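Long-range contacts in probable disease resistance protein At5g66900 (Arabidopsis thaliana, PDB 7L7W), which probably acts as a helper immune receptor of the NB-LRR family, its RPW8-like CC-R domain, a four-helix bundle, being linked to Ca2+-permeable channels and cell death in plant defence: residues K42-T47 / R106-M111; L72-D77 / M111-Q116. The protein carries 2 engineered substitutions. One frame throughout, in Å; residues are numbered along the deposited sequence.

Contact 1 of 2, residues K42-T47 / R106-M111; sequences KDLVST and RINKDM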
loop_
_atom_site.group_PDB
_atom_site.type_symbol
_atom_site.label_atom_id
_atom_site.label_comp_id
_atom_site.label_asym_id
_atom_site.label_seq_id
_atom_site.Cartn_x
_atom_site.Cartn_y
_atom_site.Cartn_z
ATOM N N LYS A 42 -8.811 14.942 -4.998
ATOM C CA LYS A 42 -9.221 16.102 -4.223
ATOM C C LYS A 42 -8.209 17.226 -4.445
ATOM O O LYS A 42 -8.540 18.255 -5.046
ATOM C CB LYS A 42 -9.352 15.743 -2.738
ATOM C CG LYS A 42 -10.401 16.530 -1.955
ATOM C CD LYS A 42 -10.041 16.581 -0.459
ATOM C CE LYS A 42 -8.533 16.794 -0.292
ATOM N NZ LYS A 42 -8.060 17.208 1.073
ATOM N N ASP A 43 -6.961 17.014 -4.015
ATOM C CA ASP A 43 -5.985 18.102 -3.954
ATOM C C ASP A 43 -5.593 18.600 -5.347
ATOM O O ASP A 43 -5.656 19.810 -5.635
ATOM C CB ASP A 43 -4.757 17.644 -3.173
ATOM C CG ASP A 43 -5.094 17.282 -1.741
ATOM O OD1 ASP A 43 -5.796 18.085 -1.091
ATOM O OD2 ASP A 43 -4.690 16.187 -1.269
ATOM N N LEU A 44 -5.198 17.684 -6.231
ATOM C CA LEU A 44 -4.732 18.124 -7.534
ATOM C C LEU A 44 -5.882 18.647 -8.390
ATOM O O LEU A 44 -5.714 19.655 -9.087
ATOM C CB LEU A 44 -3.972 17.005 -8.248
ATOM C CG LEU A 44 -3.203 17.518 -9.479
ATOM C CD1 LEU A 44 -1.989 18.445 -9.159
ATOM C CD2 LEU A 44 -2.815 16.404 -10.438
ATOM N N VAL A 45 -7.066 18.015 -8.347
ATOM C CA VAL A 45 -8.120 18.562 -9.197
ATOM C C VAL A 45 -8.635 19.875 -8.623
ATOM O O VAL A 45 -9.084 20.741 -9.379
ATOM C CB VAL A 45 -9.288 17.590 -9.455
ATOM C CG1 VAL A 45 -8.789 16.193 -9.744
ATOM C CG2 VAL A 45 -10.298 17.649 -8.351
ATOM N N SER A 46 -8.538 20.089 -7.309
ATOM C CA SER A 46 -8.933 21.397 -6.794
ATOM C C SER A 46 -7.996 22.481 -7.319
ATOM O O SER A 46 -8.447 23.541 -7.787
ATOM C CB SER A 46 -8.951 21.405 -5.270
ATOM O OG SER A 46 -7.750 21.971 -4.777
ATOM N N THR A 47 -6.681 22.234 -7.253
ATOM C CA THR A 47 -5.755 23.211 -7.809
ATOM C C THR A 47 -5.985 23.414 -9.303
ATOM O O THR A 47 -6.017 24.552 -9.785
ATOM C CB THR A 47 -4.316 22.799 -7.544
ATOM O OG1 THR A 47 -3.981 23.132 -6.193
ATOM C CG2 THR A 47 -3.371 23.532 -8.489
ATOM N N ARG A 106 4.449 18.535 -5.809
ATOM C CA ARG A 106 5.192 19.633 -6.391
ATOM C C ARG A 106 4.513 20.131 -7.655
ATOM O O ARG A 106 4.478 21.346 -7.895
ATOM C CB ARG A 106 6.652 19.285 -6.646
ATOM C CG ARG A 106 7.393 20.556 -6.392
ATOM C CD ARG A 106 8.870 20.475 -6.192
ATOM N NE ARG A 106 9.391 21.831 -6.350
ATOM C CZ ARG A 106 9.403 22.515 -7.499
ATOM N NH1 ARG A 106 8.943 21.971 -8.626
ATOM N NH2 ARG A 106 9.886 23.753 -7.524
ATOM N N ILE A 107 3.892 19.229 -8.431
ATOM C CA ILE A 107 3.104 19.706 -9.567
ATOM C C ILE A 107 2.059 20.685 -9.069
ATOM O O ILE A 107 1.968 21.824 -9.543
ATOM C CB ILE A 107 2.460 18.534 -10.320
ATOM C CG1 ILE A 107 3.552 17.620 -10.899
ATOM C CG2 ILE A 107 1.516 19.058 -11.397
ATOM C CD1 ILE A 107 3.015 16.447 -11.690
ATOM N N ASN A 108 1.343 20.281 -8.017
ATOM C CA ASN A 108 0.350 21.128 -7.371
ATOM C C ASN A 108 0.940 22.495 -7.053
ATOM O O ASN A 108 0.411 23.529 -7.490
ATOM C CB ASN A 108 -0.141 20.424 -6.102
ATOM C CG ASN A 108 -1.358 21.064 -5.503
ATOM O OD1 ASN A 108 -2.478 20.617 -5.746
ATOM N ND2 ASN A 108 -1.152 22.091 -4.682
ATOM N N LYS A 109 2.090 22.519 -6.357
ATOM C CA LYS A 109 2.612 23.813 -5.932
ATOM C C LYS A 109 2.895 24.681 -7.150
ATOM O O LYS A 109 2.485 25.849 -7.195
ATOM C CB LYS A 109 3.862 23.656 -5.053
ATOM C CG LYS A 109 4.517 25.009 -4.652
ATOM C CD LYS A 109 3.432 26.120 -4.457
ATOM C CE LYS A 109 3.955 27.539 -4.225
ATOM N NZ LYS A 109 2.854 28.507 -4.526
ATOM N N ASP A 110 3.491 24.089 -8.188
ATOM C CA ASP A 110 3.844 24.866 -9.368
ATOM C C ASP A 110 2.597 25.496 -9.972
ATOM O O ASP A 110 2.557 26.715 -10.217
ATOM C CB ASP A 110 4.578 23.972 -10.369
ATOM C CG ASP A 110 5.960 23.542 -9.867
ATOM O OD1 ASP A 110 6.351 23.970 -8.756
ATOM O OD2 ASP A 110 6.653 22.764 -10.567
ATOM N N MET A 111 1.528 24.698 -10.110
ATOM C CA MET A 111 0.309 25.220 -10.710
ATOM C C MET A 111 -0.192 26.410 -9.914
ATOM O O MET A 111 -0.491 27.471 -10.482
ATOM C CB MET A 111 -0.753 24.127 -10.795
ATOM C CG MET A 111 -0.605 23.236 -12.010
ATOM S SD MET A 111 -1.724 21.825 -12.007
ATOM C CE MET A 111 -1.420 21.153 -13.644
#
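Two helices, 42-47 and 106-111, run almost parallel here, their axes 9.7 Å apart and crossing at 20°. Near the start of 106-111, Ile107 meets the other helix at one branch, its CG2 lying 4.2 Å from Leu44 CD1. Asn108 sits at the point of closest backbone approach, its CA 5.9 Å from that of Leu44. With CG anti to the backbone N (chi1 -168°), its carboxamide reaches across to Thr47 and the carbonyl of Asp43, and Thr47 OG1 comes within 3.4 Å of Asn108 CG. Asp43 O already accepts from Thr47 N and from Ser46 OG, the latter above the carbonyl plane. Leu44 CD1 rests against the Asn108 backbone. A turn later, Met111 meets the methyl of Thr47, which lies anti to the backbone N: Thr47 CG2 is 3.5 Å from Met111 CB, the two side chains crossing obliquely. The contact thus pairs helix 38-60 with helix 97-114 inside the bundle. Helix 70-88 packs Arg81, Ala82 and Ala85 against Ile107, and its Arg81 also forms a salt bridge to Asp110 OD2, while Ala31 and Lys32 of helix 20-32 touch Val45.

Contact 2 of 2, residues L72-D77 / M111-Q116; sequences LKELRD and MLKFCQ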
loop_
_atom_site.group_PDB
_atom_site.type_symbol
_atom_site.label_atom_id
_atom_site.label_comp_id
_atom_site.label_asym_id
_atom_site.label_seq_id
_atom_site.Cartn_x
_atom_site.Cartn_y
_atom_site.Cartn_z
ATOM N N LEU A 72 4.544 30.844 -20.696
ATOM C CA LEU A 72 3.550 29.954 -21.298
ATOM C C LEU A 72 4.151 28.604 -21.701
ATOM O O LEU A 72 3.456 27.577 -21.690
ATOM C CB LEU A 72 2.893 30.659 -22.484
ATOM C CG LEU A 72 2.186 31.934 -21.997
ATOM C CD1 LEU A 72 1.276 32.560 -23.057
ATOM C CD2 LEU A 72 1.386 31.647 -20.722
ATOM N N LYS A 73 5.443 28.575 -22.021
ATOM C CA LYS A 73 6.094 27.296 -22.242
ATOM C C LYS A 73 6.176 26.501 -20.940
ATOM O O LYS A 73 6.001 25.275 -20.948
ATOM C CB LYS A 73 7.473 27.521 -22.876
ATOM C CG LYS A 73 7.972 26.340 -23.706
ATOM C CD LYS A 73 7.329 26.308 -25.104
ATOM C CE LYS A 73 7.391 24.889 -25.704
ATOM N NZ LYS A 73 6.173 24.050 -25.412
ATOM N N GLU A 74 6.366 27.179 -19.802
ATOM C CA GLU A 74 6.359 26.450 -18.539
ATOM C C GLU A 74 4.946 26.061 -18.110
ATOM O O GLU A 74 4.774 25.062 -17.407
ATOM C CB GLU A 74 7.048 27.262 -17.441
ATOM C CG GLU A 74 6.117 28.185 -16.665
ATOM C CD GLU A 74 6.758 28.754 -15.406
ATOM O OE1 GLU A 74 8.002 28.613 -15.262
ATOM O OE2 GLU A 74 6.013 29.348 -14.577
ATOM N N LEU A 75 3.924 26.817 -18.517
ATOM C CA LEU A 75 2.553 26.365 -18.300
ATOM C C LEU A 75 2.296 25.066 -19.050
ATOM O O LEU A 75 1.744 24.103 -18.487
ATOM C CB LEU A 75 1.558 27.435 -18.748
ATOM C CG LEU A 75 0.084 27.056 -18.579
ATOM C CD1 LEU A 75 -0.225 26.789 -17.108
ATOM C CD2 LEU A 75 -0.873 28.114 -19.162
ATOM N N ARG A 76 2.668 25.040 -20.338
ATOM C CA ARG A 76 2.643 23.808 -21.122
ATOM C C ARG A 76 3.302 22.658 -20.357
ATOM O O ARG A 76 2.706 21.585 -20.174
ATOM C CB ARG A 76 3.345 24.058 -22.460
ATOM C CG ARG A 76 3.368 22.898 -23.439
ATOM C CD ARG A 76 2.125 22.922 -24.323
ATOM N NE ARG A 76 2.336 23.450 -25.679
ATOM C CZ ARG A 76 1.342 23.776 -26.510
ATOM N NH1 ARG A 76 0.089 23.623 -26.115
ATOM N NH2 ARG A 76 1.586 24.237 -27.733
ATOM N N ASP A 77 4.515 22.894 -19.851
ATOM C CA ASP A 77 5.306 21.812 -19.274
ATOM C C ASP A 77 4.759 21.344 -17.928
ATOM O O ASP A 77 4.886 20.154 -17.582
ATOM C CB ASP A 77 6.758 22.264 -19.138
ATOM C CG ASP A 77 7.470 22.363 -20.498
ATOM O OD1 ASP A 77 8.662 22.772 -20.527
ATOM O OD2 ASP A 77 6.829 22.057 -21.543
ATOM N N MET A 111 1.528 24.698 -10.110
ATOM C CA MET A 111 0.309 25.220 -10.710
ATOM C C MET A 111 -0.192 26.410 -9.914
ATOM O O MET A 111 -0.491 27.471 -10.482
ATOM C CB MET A 111 -0.753 24.127 -10.795
ATOM C CG MET A 111 -0.605 23.236 -12.010
ATOM S SD MET A 111 -1.724 21.825 -12.007
ATOM C CE MET A 111 -1.420 21.153 -13.644
ATOM N N LEU A 112 -0.178 26.288 -8.584
ATOM C CA LEU A 112 -0.673 27.378 -7.761
ATOM C C LEU A 112 0.148 28.642 -7.981
ATOM O O LEU A 112 -0.419 29.727 -8.164
ATOM C CB LEU A 112 -0.675 26.974 -6.290
ATOM C CG LEU A 112 -1.822 26.022 -5.943
ATOM C CD1 LEU A 112 -1.908 25.809 -4.448
ATOM C CD2 LEU A 112 -3.153 26.512 -6.495
ATOM N N LYS A 113 1.481 28.520 -8.018
ATOM C CA LYS A 113 2.268 29.735 -8.211
ATOM C C LYS A 113 1.975 30.354 -9.569
ATOM O O LYS A 113 1.896 31.582 -9.692
ATOM C CB LYS A 113 3.766 29.464 -8.062
ATOM C CG LYS A 113 4.578 30.766 -8.046
ATOM C CD LYS A 113 5.958 30.616 -8.686
ATOM C CE LYS A 113 5.862 30.243 -10.169
ATOM N NZ LYS A 113 6.120 31.393 -11.093
ATOM N N PHE A 114 1.734 29.518 -10.576
ATOM C CA PHE A 114 1.413 30.043 -11.888
ATOM C C PHE A 114 0.131 30.863 -11.864
ATOM O O PHE A 114 -0.012 31.809 -12.641
ATOM C CB PHE A 114 1.294 28.902 -12.886
ATOM C CG PHE A 114 1.185 29.368 -14.284
ATOM C CD1 PHE A 114 2.320 29.479 -15.072
ATOM C CD2 PHE A 114 -0.047 29.739 -14.812
ATOM C CE1 PHE A 114 2.228 29.943 -16.376
ATOM C CE2 PHE A 114 -0.150 30.213 -16.119
ATOM C CZ PHE A 114 0.993 30.312 -16.903
ATOM N N CYS A 115 -0.804 30.527 -10.979
ATOM C CA CYS A 115 -2.050 31.280 -10.898
ATOM C C CYS A 115 -1.857 32.708 -10.391
ATOM O O CYS A 115 -2.851 33.431 -10.277
ATOM C CB CYS A 115 -3.038 30.538 -10.003
ATOM S SG CYS A 115 -3.675 28.991 -10.717
ATOM N N GLN A 116 -0.623 33.121 -10.077
ATOM C CA GLN A 116 -0.299 34.512 -9.776
ATOM C C GLN A 116 0.309 35.234 -10.980
ATOM O O GLN A 116 1.026 36.230 -10.815
ATOM C CB GLN A 116 0.659 34.597 -8.581
ATOM C CG GLN A 116 0.362 33.635 -7.434
ATOM C CD GLN A 116 -1.005 33.869 -6.803
ATOM O OE1 GLN A 116 -1.406 35.016 -6.575
ATOM N NE2 GLN A 116 -1.721 32.781 -6.503
#
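Helix 72-77 and the end of helix 97-114 run in broadly opposite directions, closest at Leu75 and Phe114, whose CA atoms are 7.5 Å apart. Beyond Phe114 the second segment leaves the helix, Cys115 N still bonding to Met111 O. The Phe114 side chain, CG anti to the backbone N (chi1 -171°), projects across the gap and meets Leu75 at about a right angle. Leu75 CD1 lies over one face of the Phe114 ring in a CH-pi contact, 3.6 Å from its centroid and 15° off the normal. Leu75 CB packs on the far rim of the ring, 3.5 Å from Phe114 CZ. At the edge of the ring Leu72 adds CD2, 4.1 Å from Phe114 CZ. Glu74 takes the crowded first torsion (chi1 90°) and then extends, sliding past Phe114 in the opposite direction until OE2 lies at the ring's edge, near its plane, 3.7 Å from Phe114 CD1. Lys113, bent along its chain, brings NZ to 4.0 Å from Glu74 OE2, longer than a salt bridge. Leu54 of helix 38-60 also touches the Phe114 side chain. The chemistry is mainly apolar, bordered by opposite charges: Lys113 may modestly favour ionised Glu74, whose carboxylate may be drawn weakly to the electropositive ring edge.

In the fold
From the N terminus, the chain passes through helix 20-32 into helix 38-60, which supplies the first segment of contact 1, and then into helix 70-88, which supplies that of contact 2. Both partners come from helix 97-114 and its C-terminal end, so contact 1 closes a loop of 58 intervening residues and contact 2 one of 33. Their segments alternate along the chain, so the contacts cross. Met111 belongs to both, and their centres are 11 Å apart; Thr47 OG1 of contact 1 packs 3.5 Å from Leu112 CD2 of contact 2. Together they tie helix 97-114 to two successive helices of the RPW8-like bundle, helix 70-88 also carrying the nickel-binding Glu80 and Asp83.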